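Giardin subunit alpha-1 (Giardia intestinalis, PDB 4EVF) binds calcium and, with its help, membrane phospholipids such as phosphatidylserine, and is involved in attaching the parasite to the intestinal mucosa. Local coordinates at residues A[13-16]-A[22-25]; A[53-58]-A[62-67]; A[80-85]-A[96-101]; A[90-95]-A[134-139]; A[188-193]-A[199-204]. All coordinates share one frame; numbering follows the deposited sequence.

Overall arrangement
The chain is largely helical, with no strand, and the five contacts follow the succession of annexin repeats predicted for it. Contacts 1 and 2 lie in the first repeat, their centres 10 Å apart, and touch through Ile15 against Ile54 and Ala57. Contacts 3 and 4 belong to the second repeat, share helix 92-100 and also lie 10 Å apart; their segments alternate along the chain, so that 90-95 falls between the halves of contact 3. Contact 5, in the third repeat, has its centre 45 Å from that of contact 1, on the opposite side of the chain's centre. Contacts within repeats thus hold helices together in the first three of the four predicted repeats.

Contact 1 of 5, residues A[13-16]-A[22-25]; sequences QAID and QIAF
Helices 4-16 and 20-28 come together at Ala14 and Ile23, where Ala14 CA and Ile23 CA are 6.0 Å apart, a close approach that a small residue such as alanine allows. The methyl of Ala14 points at the second helix and is met there by two side chains. Gln22 lays its aliphatic part against it, with Gln22 CG 3.6 Å from Ala14 CB. The glutamine chain leaves its backbone with CG opposite the amide nitrogen (chi1 -180°) and then bends at chi2, so CG does the touching while the amide leads on along the partly exposed side. On the buried side, Ile23 CG1 lies 3.9 Å from the same Ala14 CB. The longer branch of this isoleucine runs on to Ile15, where Ile23 CD1 and Ile15 CG1 are 4.0 Å apart and the two side chains cross at about a right angle. Branched residues suit this place because each can touch several partners at once: Ile15 also reaches Leu50, Ile54 and Ala57 of helix 50-57, and Ile23 packs on Leu67 of helix 62-70. The pair is a short-linked helical hairpin, opening the predicted first repeat in the manner of the annexin helical bundle.

Contact 2 of 5, residues A[53-58]-A[62-67]; sequences DIKKAL and SEESLL
Apolar packing joins Leu58 and Ile54 to Leu67 on the buried side. Leu58 CD2 and Leu67 CD1 are 3.6 Å apart, methyl against methyl, and the two side chains cross at about a right angle. One turn earlier, Ile54 CG2 lies 4.1 Å from Leu67 CB, while Ile54 CD1 reaches the backbone at Leu67 O, 3.9 Å away. Leucine and isoleucine suit these positions because their branched ends fill the interface between helices 50-57 and 62-70; the axes of 53-57 and 62-67 run nearly antiparallel, at 163°, and approach to 9.3 Å. Such a hairpin, with a four-residue link that begins at Leu58, is an element of the annexin repeat, and helices 4-16 and 20-28 cover its inner side through Ile15, Ile23 and Ala24.

Polar groups gather at the more exposed edge around Glu64. Its first torsion is far from staggered (chi1 105°), and from there the extended chain carries the carboxylate to the end of helix 50-57. Glu64 OE2 sits 3.3 Å from Lys55 O and equally 3.3 Å from Leu58 O. Three acceptors drawn together are consistent with a place for a cation, as in the DE-loop calcium sites of other annexins, although this apo structure holds no metal here. Lys55 meets the other carboxylate oxygen through its aliphatic part, Lys55 CG being 3.8 Å from Glu64 OE1, while its ammonium leads away.

Contact 3 of 5, residues A[80-85]-A[96-101]; sequences QHIRDA and FDTVIL
Thr98 is the centre of the tightly packed part, pressed between His81 and Ile82 of the facing helix. Its methyl turns to the histidine, with Thr98 CG2 3.6 Å from His81 CB. Its branch point meets the isoleucine, where Thr98 CB and Ile82 CG1 are likewise 3.6 Å apart. Ile82 CB leaves along the side of the interface, but CG1 stands opposite its carbonyl carbon (chi1 -66°), which brings the longer branch round to the threonine. A small beta-branched residue fits where the helices run close, Ile82 CA and Thr98 CA being 6.5 Å apart. The buried hydroxyl is satisfied within its own helix: Thr98 OG1 is hydrogen-bonded to Ala94 O. Thr98 itself lies within a wider, pi-type turn, in which Leu101 N bonds Phe96 O at 3.2 Å.

Away from Thr98 the contact thins quickly. Ala85 points toward the other helix but stays short of it, and Asp84 lies on the solvent side, where an acidic residue is at ease. Arg83 is partly exposed and uses NE to bond Tyr114 OH.

Several helices close round the pair. Trp107 of helix 104-118 packs on Ile82, and helix 245-255 meets His81 and forms salt bridges to Asp97 through Arg247 and Arg250. Helix 211-225 receives Phe96, and helix 227-240 receives Leu101.

Contact 4 of 5, residues A[90-95]-A[134-139]; sequences NDHMAF and EDWCLL
Trp136 reaches across to His92 and Phe95, and its indole can be followed outward atom by atom. From CB, the first torsion sets CG between the backbone nitrogen and the carbonyl carbon (chi1 71°), which sends the ring system toward helix 92-100. Along the pyrrole edge, NE1 donates to Glu134 OE1 at 2.8 Å; the carboxylate oxygen lies nearly in the ring plane and is approached from above its own plane. This bond within the segment satisfies the indole N-H and helps fix the ring's rotation. Further out, Trp136 CZ2 comes 3.6 Å from His92 CE1. Trp136 CH2, at the tip, lies over one face of the imidazole, 3.8 Å from His92 NE2; the ring planes are inclined at 49°. Trp136 CZ3 turns to the phenylalanine and sits 4.0 Å from Phe95 CD2. Cys137 SG covers one face of the indole, 3.5 Å above its plane. A large flat residue suits the span, since the backbones stay far apart, with His92 CA and Trp136 CA separated by 10.1 Å. Helix 211-225 adds Thr212, which bonds His92 ND1, while Val130 of helix 122-130 packs on both Trp136 and Phe95.

Contact 5 of 5, residues A[188-193]-A[199-204]; sequences PIAEAF and KSIEQA
Phe193 and Ile201 meet with the isoleucine laid over the phenyl face. Ile201 CG1 stands 3.8 Å from the centroid of the Phe193 ring and 24° off its normal, a CH-pi contact displaced toward the side where Phe193 CG lies. The ring is brought there by a first torsion that sets CG opposite the backbone nitrogen (chi1 -163°), which turns it against the start of helix 201-208. Two of its atoms also run along backbone: Phe193 CE1 is 3.3 Å from Lys199 O, and Phe193 CD1 comes 3.4 Å from Ile201 N. At the far end, Phe193 CZ touches the methyl of Ala204 at 4.2 Å. A flat aromatic residue can thus serve a side chain and a length of main chain together.

The isoleucine continues beyond the ring. Its terminal Ile201 CD1 approaches Ala190 CB to 3.7 Å, and the small alanine lets the helices close up, Ala190 CA and Ile201 CA being 6.3 Å apart. Beside them one water spans the two backbones, donating to Ala190 O and accepting from Ile201 N, and so serves an amide in the first turn of the helix. Ser200 is the N-cap there, its hydroxyl accepting a weak bond from Gln203 N.

Leu162 and Phe166 of helix 155-167 back Ile201 and Ala204. By chain order the pair are the third and fourth helices of the predicted third repeat, consistent with the annexin repeat, in which the third helix lies across a bundle formed by the other four.

Contact 1 of 5, residues A[13-16]-A[22-25]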
# COMPACT_ATOMS: atom_id res chain seq x y z
N GLN A 13 -17.16 -20.26 -13.00
CA GLN A 13 -16.89 -20.65 -14.37
C GLN A 13 -15.53 -20.16 -14.86
O GLN A 13 -14.91 -20.80 -15.72
CB GLN A 13 -18.02 -20.18 -15.28
CG GLN A 13 -19.26 -21.03 -15.17
CD GLN A 13 -20.52 -20.30 -15.57
OE1 GLN A 13 -20.52 -19.08 -15.73
NE2 GLN A 13 -21.61 -21.05 -15.73
N ALA A 14 -15.06 -19.05 -14.31
CA ALA A 14 -13.75 -18.53 -14.68
C ALA A 14 -12.69 -19.43 -14.08
O ALA A 14 -11.66 -19.70 -14.69
CB ALA A 14 -13.58 -17.09 -14.20
N ILE A 15 -12.96 -19.91 -12.86
CA ILE A 15 -12.03 -20.77 -12.14
C ILE A 15 -11.96 -22.13 -12.80
O ILE A 15 -10.88 -22.72 -12.94
CB ILE A 15 -12.46 -20.95 -10.66
CG1 ILE A 15 -12.30 -19.64 -9.89
CG2 ILE A 15 -11.65 -22.04 -10.00
CD1 ILE A 15 -12.74 -19.74 -8.42
N ASP A 16 -13.12 -22.62 -13.21
CA ASP A 16 -13.20 -23.86 -13.98
C ASP A 16 -12.44 -23.72 -15.30
O ASP A 16 -11.75 -24.63 -15.73
CB ASP A 16 -14.65 -24.22 -14.27
CG ASP A 16 -15.39 -24.71 -13.03
OD1 ASP A 16 -14.73 -25.28 -12.13
OD2 ASP A 16 -16.63 -24.55 -12.98
N GLN A 22 -9.74 -13.34 -16.50
CA GLN A 22 -11.17 -13.24 -16.19
C GLN A 22 -11.42 -13.15 -14.68
O GLN A 22 -12.30 -12.40 -14.23
CB GLN A 22 -11.95 -14.40 -16.80
CG GLN A 22 -13.45 -14.35 -16.52
CD GLN A 22 -14.11 -13.08 -17.02
OE1 GLN A 22 -13.50 -12.28 -17.74
NE2 GLN A 22 -15.37 -12.88 -16.64
N ILE A 23 -10.66 -13.89 -13.88
CA ILE A 23 -10.78 -13.77 -12.43
C ILE A 23 -10.33 -12.37 -12.01
O ILE A 23 -10.98 -11.72 -11.19
CB ILE A 23 -9.97 -14.84 -11.70
CG1 ILE A 23 -10.50 -16.24 -12.05
CG2 ILE A 23 -9.95 -14.59 -10.19
CD1 ILE A 23 -9.55 -17.35 -11.68
N ALA A 24 -9.22 -11.92 -12.58
CA ALA A 24 -8.72 -10.58 -12.31
C ALA A 24 -9.75 -9.54 -12.73
O ALA A 24 -9.97 -8.56 -12.02
CB ALA A 24 -7.38 -10.34 -13.05
N PHE A 25 -10.41 -9.76 -13.86
CA PHE A 25 -11.37 -8.77 -14.34
C PHE A 25 -12.57 -8.64 -13.40
O PHE A 25 -13.02 -7.53 -13.11
CB PHE A 25 -11.86 -9.08 -15.76
CG PHE A 25 -12.93 -8.13 -16.22
CD1 PHE A 25 -12.61 -6.82 -16.52
CD2 PHE A 25 -14.25 -8.54 -16.33
CE1 PHE A 25 -13.59 -5.93 -16.92
CE2 PHE A 25 -15.23 -7.66 -16.73
CZ PHE A 25 -14.91 -6.35 -17.03

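Contact 2 of 5, residues A[53-58]-A[62-67]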
# COMPACT_ATOMS: atom_id res chain seq x y z
N ASP A 53 -10.42 -22.48 -3.84
CA ASP A 53 -10.74 -22.98 -5.17
C ASP A 53 -9.79 -22.37 -6.20
O ASP A 53 -9.26 -23.07 -7.07
CB ASP A 53 -12.21 -22.70 -5.52
CG ASP A 53 -13.12 -23.89 -5.21
OD1 ASP A 53 -12.62 -24.89 -4.65
OD2 ASP A 53 -14.33 -23.82 -5.52
N ILE A 54 -9.56 -21.07 -6.08
CA ILE A 54 -8.58 -20.38 -6.92
C ILE A 54 -7.20 -21.05 -6.85
O ILE A 54 -6.58 -21.33 -7.87
CB ILE A 54 -8.47 -18.90 -6.52
CG1 ILE A 54 -9.82 -18.21 -6.74
CG2 ILE A 54 -7.37 -18.20 -7.32
CD1 ILE A 54 -9.86 -16.82 -6.19
N LYS A 55 -6.73 -21.30 -5.63
CA LYS A 55 -5.43 -21.94 -5.45
C LYS A 55 -5.37 -23.29 -6.16
O LYS A 55 -4.36 -23.64 -6.77
CB LYS A 55 -5.10 -22.11 -3.97
CG LYS A 55 -3.80 -22.86 -3.72
CD LYS A 55 -3.46 -22.90 -2.24
CE LYS A 55 -2.08 -23.51 -2.00
NZ LYS A 55 -1.66 -23.41 -0.57
N LYS A 56 -6.45 -24.05 -6.06
CA LYS A 56 -6.49 -25.37 -6.67
C LYS A 56 -6.54 -25.31 -8.19
O LYS A 56 -6.05 -26.21 -8.86
CB LYS A 56 -7.66 -26.20 -6.13
CG LYS A 56 -7.59 -26.48 -4.63
CD LYS A 56 -8.64 -27.51 -4.22
CE LYS A 56 -8.99 -27.40 -2.73
NZ LYS A 56 -8.01 -28.06 -1.82
N ALA A 57 -7.15 -24.24 -8.72
CA ALA A 57 -7.32 -24.16 -10.18
C ALA A 57 -6.11 -23.61 -10.92
O ALA A 57 -5.86 -23.99 -12.07
CB ALA A 57 -8.54 -23.31 -10.50
N LEU A 58 -5.40 -22.67 -10.27
CA LEU A 58 -4.27 -22.03 -10.90
C LEU A 58 -2.91 -22.70 -10.62
O LEU A 58 -2.73 -23.42 -9.66
CB LEU A 58 -4.24 -20.54 -10.50
CG LEU A 58 -5.07 -19.59 -11.39
CD1 LEU A 58 -6.22 -20.36 -12.02
CD2 LEU A 58 -5.58 -18.38 -10.61
N SER A 62 3.20 -15.61 -8.08
CA SER A 62 2.60 -14.41 -7.50
C SER A 62 1.22 -14.12 -8.07
O SER A 62 0.43 -13.44 -7.43
CB SER A 62 3.52 -13.20 -7.68
OG SER A 62 4.63 -13.26 -6.80
N GLU A 63 0.96 -14.64 -9.27
CA GLU A 63 -0.33 -14.44 -9.94
C GLU A 63 -1.46 -15.08 -9.15
O GLU A 63 -2.48 -14.44 -8.88
CB GLU A 63 -0.31 -15.02 -11.36
CG GLU A 63 0.50 -14.24 -12.39
CD GLU A 63 1.96 -14.65 -12.40
OE1 GLU A 63 2.35 -15.41 -11.49
OE2 GLU A 63 2.70 -14.21 -13.31
N GLU A 64 -1.29 -16.34 -8.79
CA GLU A 64 -2.32 -17.05 -8.04
C GLU A 64 -2.47 -16.43 -6.65
O GLU A 64 -3.58 -16.18 -6.19
CB GLU A 64 -2.03 -18.55 -7.96
CG GLU A 64 -1.51 -19.03 -6.62
CD GLU A 64 -1.57 -20.54 -6.47
OE1 GLU A 64 -1.00 -21.05 -5.48
OE2 GLU A 64 -2.18 -21.21 -7.33
N SER A 65 -1.35 -16.15 -6.00
CA SER A 65 -1.36 -15.55 -4.67
C SER A 65 -2.15 -14.24 -4.64
O SER A 65 -2.97 -14.03 -3.74
CB SER A 65 0.06 -15.32 -4.15
OG SER A 65 0.70 -16.56 -3.90
N LEU A 66 -1.89 -13.38 -5.62
CA LEU A 66 -2.61 -12.12 -5.78
C LEU A 66 -4.12 -12.32 -5.93
O LEU A 66 -4.92 -11.64 -5.27
CB LEU A 66 -2.06 -11.34 -6.97
CG LEU A 66 -2.85 -10.10 -7.44
CD1 LEU A 66 -3.13 -9.14 -6.29
CD2 LEU A 66 -2.14 -9.35 -8.57
N LEU A 67 -4.50 -13.25 -6.80
CA LEU A 67 -5.92 -13.52 -7.05
C LEU A 67 -6.64 -14.05 -5.80
O LEU A 67 -7.78 -13.64 -5.51
CB LEU A 67 -6.10 -14.45 -8.25
CG LEU A 67 -5.60 -13.83 -9.56
CD1 LEU A 67 -5.64 -14.81 -10.74
CD2 LEU A 67 -6.38 -12.56 -9.89

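Contact 3 of 5, residues A[80-85]-A[96-101]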
# COMPACT_ATOMS: atom_id res chain seq x y z
N GLN A 80 -0.23 -10.98 7.49
CA GLN A 80 0.69 -12.04 7.08
C GLN A 80 1.89 -11.46 6.31
O GLN A 80 3.03 -11.91 6.47
CB GLN A 80 -0.03 -13.10 6.24
CG GLN A 80 0.88 -14.23 5.74
CD GLN A 80 1.39 -15.11 6.86
OE1 GLN A 80 2.60 -15.27 7.05
NE2 GLN A 80 0.47 -15.70 7.60
N HIS A 81 1.63 -10.46 5.47
CA HIS A 81 2.70 -9.73 4.78
C HIS A 81 3.68 -9.13 5.79
O HIS A 81 4.90 -9.19 5.61
CB HIS A 81 2.13 -8.61 3.92
CG HIS A 81 1.51 -9.07 2.64
ND1 HIS A 81 1.98 -10.15 1.92
CD2 HIS A 81 0.46 -8.58 1.94
CE1 HIS A 81 1.23 -10.32 0.84
NE2 HIS A 81 0.30 -9.38 0.83
N ILE A 82 3.13 -8.54 6.85
CA ILE A 82 3.95 -7.94 7.90
C ILE A 82 4.77 -8.99 8.68
O ILE A 82 5.94 -8.76 9.01
CB ILE A 82 3.08 -7.11 8.87
CG1 ILE A 82 2.49 -5.90 8.14
CG2 ILE A 82 3.87 -6.71 10.10
CD1 ILE A 82 1.57 -5.04 9.00
N ARG A 83 4.15 -10.12 8.97
CA ARG A 83 4.85 -11.26 9.53
C ARG A 83 6.01 -11.67 8.61
O ARG A 83 7.16 -11.83 9.06
CB ARG A 83 3.89 -12.45 9.66
CG ARG A 83 3.73 -12.95 11.09
CD ARG A 83 5.03 -13.47 11.67
NE ARG A 83 4.97 -13.50 13.12
CZ ARG A 83 5.06 -14.60 13.85
NH1 ARG A 83 5.23 -15.78 13.27
NH2 ARG A 83 4.99 -14.53 15.18
N ASP A 84 5.70 -11.85 7.34
CA ASP A 84 6.70 -12.24 6.35
C ASP A 84 7.88 -11.25 6.32
O ASP A 84 9.05 -11.65 6.28
CB ASP A 84 6.07 -12.32 4.96
CG ASP A 84 5.12 -13.49 4.81
OD1 ASP A 84 4.61 -13.67 3.68
OD2 ASP A 84 4.89 -14.23 5.80
N ALA A 85 7.55 -9.96 6.34
CA ALA A 85 8.58 -8.92 6.30
C ALA A 85 9.49 -9.00 7.51
O ALA A 85 10.61 -8.49 7.47
CB ALA A 85 7.95 -7.53 6.18
N PHE A 96 7.21 -0.45 3.61
CA PHE A 96 6.54 0.68 2.96
C PHE A 96 5.15 0.29 2.48
O PHE A 96 4.17 1.04 2.68
CB PHE A 96 7.36 1.23 1.77
CG PHE A 96 8.77 1.62 2.12
CD1 PHE A 96 9.07 2.12 3.38
CD2 PHE A 96 9.80 1.46 1.20
CE1 PHE A 96 10.38 2.47 3.71
CE2 PHE A 96 11.10 1.81 1.52
CZ PHE A 96 11.39 2.32 2.78
N ASP A 97 5.06 -0.89 1.86
CA ASP A 97 3.81 -1.37 1.28
C ASP A 97 2.73 -1.64 2.34
O ASP A 97 1.56 -1.42 2.09
CB ASP A 97 4.03 -2.64 0.45
CG ASP A 97 5.07 -2.46 -0.64
OD1 ASP A 97 5.44 -1.29 -0.92
OD2 ASP A 97 5.52 -3.48 -1.21
N THR A 98 3.15 -2.13 3.50
CA THR A 98 2.23 -2.65 4.51
C THR A 98 1.89 -1.65 5.63
O THR A 98 0.77 -1.63 6.14
CB THR A 98 2.78 -3.97 5.15
OG1 THR A 98 4.07 -3.74 5.72
CG2 THR A 98 2.90 -5.08 4.11
N VAL A 99 2.86 -0.80 5.99
CA VAL A 99 2.71 0.13 7.10
C VAL A 99 2.32 1.53 6.61
O VAL A 99 1.45 2.19 7.18
CB VAL A 99 4.02 0.22 7.95
CG1 VAL A 99 3.94 1.34 8.96
CG2 VAL A 99 4.29 -1.10 8.65
N ILE A 100 2.96 2.00 5.54
CA ILE A 100 2.74 3.37 5.09
C ILE A 100 1.56 3.53 4.13
O ILE A 100 0.79 4.48 4.24
CB ILE A 100 4.01 3.99 4.47
CG1 ILE A 100 5.18 3.84 5.44
CG2 ILE A 100 3.76 5.46 4.13
CD1 ILE A 100 6.50 4.42 4.93
N LEU A 101 1.43 2.60 3.18
CA LEU A 101 0.32 2.59 2.25
C LEU A 101 -0.84 1.83 2.93
O LEU A 101 -1.13 0.68 2.60
CB LEU A 101 0.75 1.92 0.94
CG LEU A 101 -0.05 1.98 -0.36
CD1 LEU A 101 -1.14 0.93 -0.33
CD2 LEU A 101 -0.62 3.37 -0.69

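Contact 4 of 5, residues A[90-95]-A[134-139]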
# COMPACT_ATOMS: atom_id res chain seq x y z
N ASN A 90 14.97 -7.82 7.82
CA ASN A 90 13.84 -6.89 7.68
C ASN A 90 13.59 -6.49 6.22
O ASN A 90 14.49 -6.00 5.55
CB ASN A 90 14.04 -5.64 8.53
CG ASN A 90 14.03 -5.93 10.04
OD1 ASN A 90 13.47 -6.92 10.50
ND2 ASN A 90 14.65 -5.04 10.80
N ASP A 91 12.36 -6.68 5.74
CA ASP A 91 12.02 -6.33 4.36
C ASP A 91 11.53 -4.88 4.29
O ASP A 91 10.34 -4.62 4.43
CB ASP A 91 10.95 -7.29 3.79
CG ASP A 91 10.80 -7.19 2.27
OD1 ASP A 91 11.11 -6.12 1.69
OD2 ASP A 91 10.37 -8.19 1.64
N HIS A 92 12.45 -3.94 4.08
CA HIS A 92 12.06 -2.53 4.14
C HIS A 92 11.06 -2.14 3.04
O HIS A 92 10.17 -1.33 3.27
CB HIS A 92 13.29 -1.60 4.09
CG HIS A 92 14.21 -1.76 5.26
ND1 HIS A 92 15.30 -0.95 5.47
CD2 HIS A 92 14.20 -2.64 6.30
CE1 HIS A 92 15.93 -1.32 6.57
NE2 HIS A 92 15.28 -2.34 7.09
N MET A 93 11.23 -2.71 1.85
CA MET A 93 10.29 -2.42 0.78
C MET A 93 8.89 -2.85 1.20
O MET A 93 7.93 -2.10 1.03
CB MET A 93 10.70 -3.09 -0.53
CG MET A 93 11.87 -2.38 -1.22
SD MET A 93 12.35 -3.19 -2.76
CE MET A 93 12.98 -4.74 -2.13
N ALA A 94 8.79 -4.04 1.77
CA ALA A 94 7.51 -4.56 2.25
C ALA A 94 6.95 -3.67 3.36
O ALA A 94 5.73 -3.44 3.44
CB ALA A 94 7.66 -5.98 2.74
N PHE A 95 7.83 -3.18 4.23
CA PHE A 95 7.43 -2.23 5.28
C PHE A 95 6.66 -1.05 4.67
O PHE A 95 5.59 -0.68 5.17
CB PHE A 95 8.64 -1.67 6.05
CG PHE A 95 9.29 -2.66 7.00
CD1 PHE A 95 8.69 -3.88 7.28
CD2 PHE A 95 10.50 -2.35 7.62
CE1 PHE A 95 9.29 -4.78 8.16
CE2 PHE A 95 11.10 -3.24 8.51
CZ PHE A 95 10.49 -4.46 8.78
N GLU A 134 17.56 4.58 14.16
CA GLU A 134 17.49 5.38 12.94
C GLU A 134 16.17 6.13 12.86
O GLU A 134 15.15 5.72 13.43
CB GLU A 134 17.65 4.51 11.69
CG GLU A 134 19.08 4.09 11.37
CD GLU A 134 19.21 3.50 9.96
OE1 GLU A 134 18.80 2.34 9.76
OE2 GLU A 134 19.72 4.22 9.07
N ASP A 135 16.17 7.24 12.13
CA ASP A 135 14.97 8.07 12.07
C ASP A 135 13.80 7.38 11.38
O ASP A 135 12.65 7.66 11.71
CB ASP A 135 15.28 9.42 11.45
CG ASP A 135 16.06 10.33 12.39
OD1 ASP A 135 16.42 11.45 11.97
OD2 ASP A 135 16.28 9.92 13.54
N TRP A 136 14.08 6.49 10.42
CA TRP A 136 12.98 5.77 9.77
C TRP A 136 12.22 4.88 10.76
O TRP A 136 11.00 4.77 10.69
CB TRP A 136 13.46 4.99 8.53
CG TRP A 136 14.30 3.77 8.82
CD1 TRP A 136 15.66 3.69 8.82
CD2 TRP A 136 13.82 2.46 9.11
NE1 TRP A 136 16.06 2.41 9.12
CE2 TRP A 136 14.95 1.63 9.30
CE3 TRP A 136 12.54 1.89 9.24
CZ2 TRP A 136 14.84 0.28 9.61
CZ3 TRP A 136 12.44 0.55 9.55
CH2 TRP A 136 13.58 -0.24 9.73
N CYS A 137 12.95 4.25 11.68
CA CYS A 137 12.32 3.43 12.72
C CYS A 137 11.38 4.28 13.56
O CYS A 137 10.26 3.87 13.84
CB CYS A 137 13.37 2.80 13.63
SG CYS A 137 14.83 2.19 12.78
N LEU A 138 11.87 5.44 13.98
CA LEU A 138 11.11 6.32 14.87
C LEU A 138 9.85 6.84 14.18
O LEU A 138 8.79 6.93 14.81
CB LEU A 138 11.99 7.48 15.34
CG LEU A 138 13.22 7.16 16.20
CD1 LEU A 138 14.01 8.41 16.50
CD2 LEU A 138 12.80 6.47 17.49
N LEU A 139 9.96 7.20 12.91
CA LEU A 139 8.79 7.63 12.15
C LEU A 139 7.78 6.50 11.99
O LEU A 139 6.58 6.73 12.11
CB LEU A 139 9.17 8.21 10.78
CG LEU A 139 8.02 8.74 9.91
CD1 LEU A 139 7.20 9.83 10.59
CD2 LEU A 139 8.58 9.27 8.58

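Contact 5 of 5, residues A[188-193]-A[199-204]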
# COMPACT_ATOMS: atom_id res chain seq x y z
N PRO A 188 -1.93 21.60 1.96
CA PRO A 188 -1.71 23.05 1.92
C PRO A 188 -0.31 23.45 2.41
O PRO A 188 0.28 24.39 1.90
CB PRO A 188 -2.78 23.60 2.87
CG PRO A 188 -3.32 22.39 3.63
CD PRO A 188 -3.13 21.22 2.73
N ILE A 189 0.20 22.74 3.41
CA ILE A 189 1.56 22.98 3.90
C ILE A 189 2.62 22.73 2.82
O ILE A 189 3.56 23.51 2.66
CB ILE A 189 1.84 22.14 5.15
CG1 ILE A 189 0.95 22.63 6.30
CG2 ILE A 189 3.34 22.24 5.55
CD1 ILE A 189 1.00 21.82 7.54
N ALA A 190 2.46 21.64 2.08
CA ALA A 190 3.43 21.29 1.03
C ALA A 190 3.41 22.33 -0.07
O ALA A 190 4.44 22.66 -0.65
CB ALA A 190 3.16 19.91 0.47
N GLU A 191 2.21 22.84 -0.38
CA GLU A 191 2.08 23.86 -1.40
C GLU A 191 2.70 25.18 -0.95
O GLU A 191 3.38 25.85 -1.73
CB GLU A 191 0.61 24.06 -1.76
CG GLU A 191 0.35 24.05 -3.25
CD GLU A 191 -0.85 23.20 -3.61
OE1 GLU A 191 -1.95 23.47 -3.08
OE2 GLU A 191 -0.68 22.26 -4.42
N ALA A 192 2.46 25.55 0.30
CA ALA A 192 3.03 26.78 0.82
C ALA A 192 4.55 26.65 0.88
O ALA A 192 5.27 27.59 0.52
CB ALA A 192 2.46 27.09 2.20
N PHE A 193 5.02 25.48 1.29
CA PHE A 193 6.46 25.19 1.36
C PHE A 193 7.13 25.45 0.02
O PHE A 193 8.02 26.29 -0.10
CB PHE A 193 6.66 23.73 1.74
CG PHE A 193 8.04 23.42 2.23
CD1 PHE A 193 9.06 23.12 1.34
CD2 PHE A 193 8.32 23.40 3.59
CE1 PHE A 193 10.33 22.82 1.80
CE2 PHE A 193 9.58 23.10 4.06
CZ PHE A 193 10.58 22.82 3.16
N LYS A 199 13.43 25.05 -1.98
CA LYS A 199 13.13 23.66 -2.26
C LYS A 199 11.69 23.32 -1.95
O LYS A 199 11.03 24.02 -1.19
CB LYS A 199 14.03 22.73 -1.44
CG LYS A 199 15.49 22.82 -1.84
CD LYS A 199 16.40 22.05 -0.90
CE LYS A 199 17.84 22.18 -1.36
NZ LYS A 199 18.81 21.68 -0.34
N SER A 200 11.20 22.24 -2.56
CA SER A 200 9.95 21.63 -2.13
C SER A 200 10.26 20.67 -0.97
O SER A 200 11.44 20.37 -0.69
CB SER A 200 9.35 20.83 -3.28
OG SER A 200 10.19 19.73 -3.59
N ILE A 201 9.21 20.17 -0.32
CA ILE A 201 9.41 19.22 0.77
C ILE A 201 10.22 18.00 0.30
O ILE A 201 11.13 17.56 1.00
CB ILE A 201 8.06 18.79 1.44
CG1 ILE A 201 7.27 20.01 1.92
CG2 ILE A 201 8.33 17.89 2.62
CD1 ILE A 201 6.05 19.68 2.82
N GLU A 202 9.90 17.48 -0.89
CA GLU A 202 10.61 16.31 -1.42
C GLU A 202 12.11 16.55 -1.57
O GLU A 202 12.93 15.67 -1.29
CB GLU A 202 10.06 15.89 -2.79
CG GLU A 202 8.55 15.92 -2.94
CD GLU A 202 8.04 17.25 -3.48
OE1 GLU A 202 8.22 17.52 -4.69
OE2 GLU A 202 7.44 18.01 -2.70
N GLN A 203 12.48 17.75 -2.03
CA GLN A 203 13.89 18.09 -2.21
C GLN A 203 14.58 18.26 -0.86
O GLN A 203 15.73 17.83 -0.67
CB GLN A 203 14.01 19.36 -3.06
CG GLN A 203 13.40 19.18 -4.44
CD GLN A 203 13.39 20.44 -5.28
OE1 GLN A 203 13.71 20.41 -6.47
NE2 GLN A 203 13.02 21.56 -4.68
N ALA A 204 13.84 18.85 0.08
CA ALA A 204 14.32 18.99 1.45
C ALA A 204 14.64 17.63 2.07
O ALA A 204 15.68 17.47 2.69
CB ALA A 204 13.31 19.77 2.30
O HOH W 1 6.48 21.10 -0.96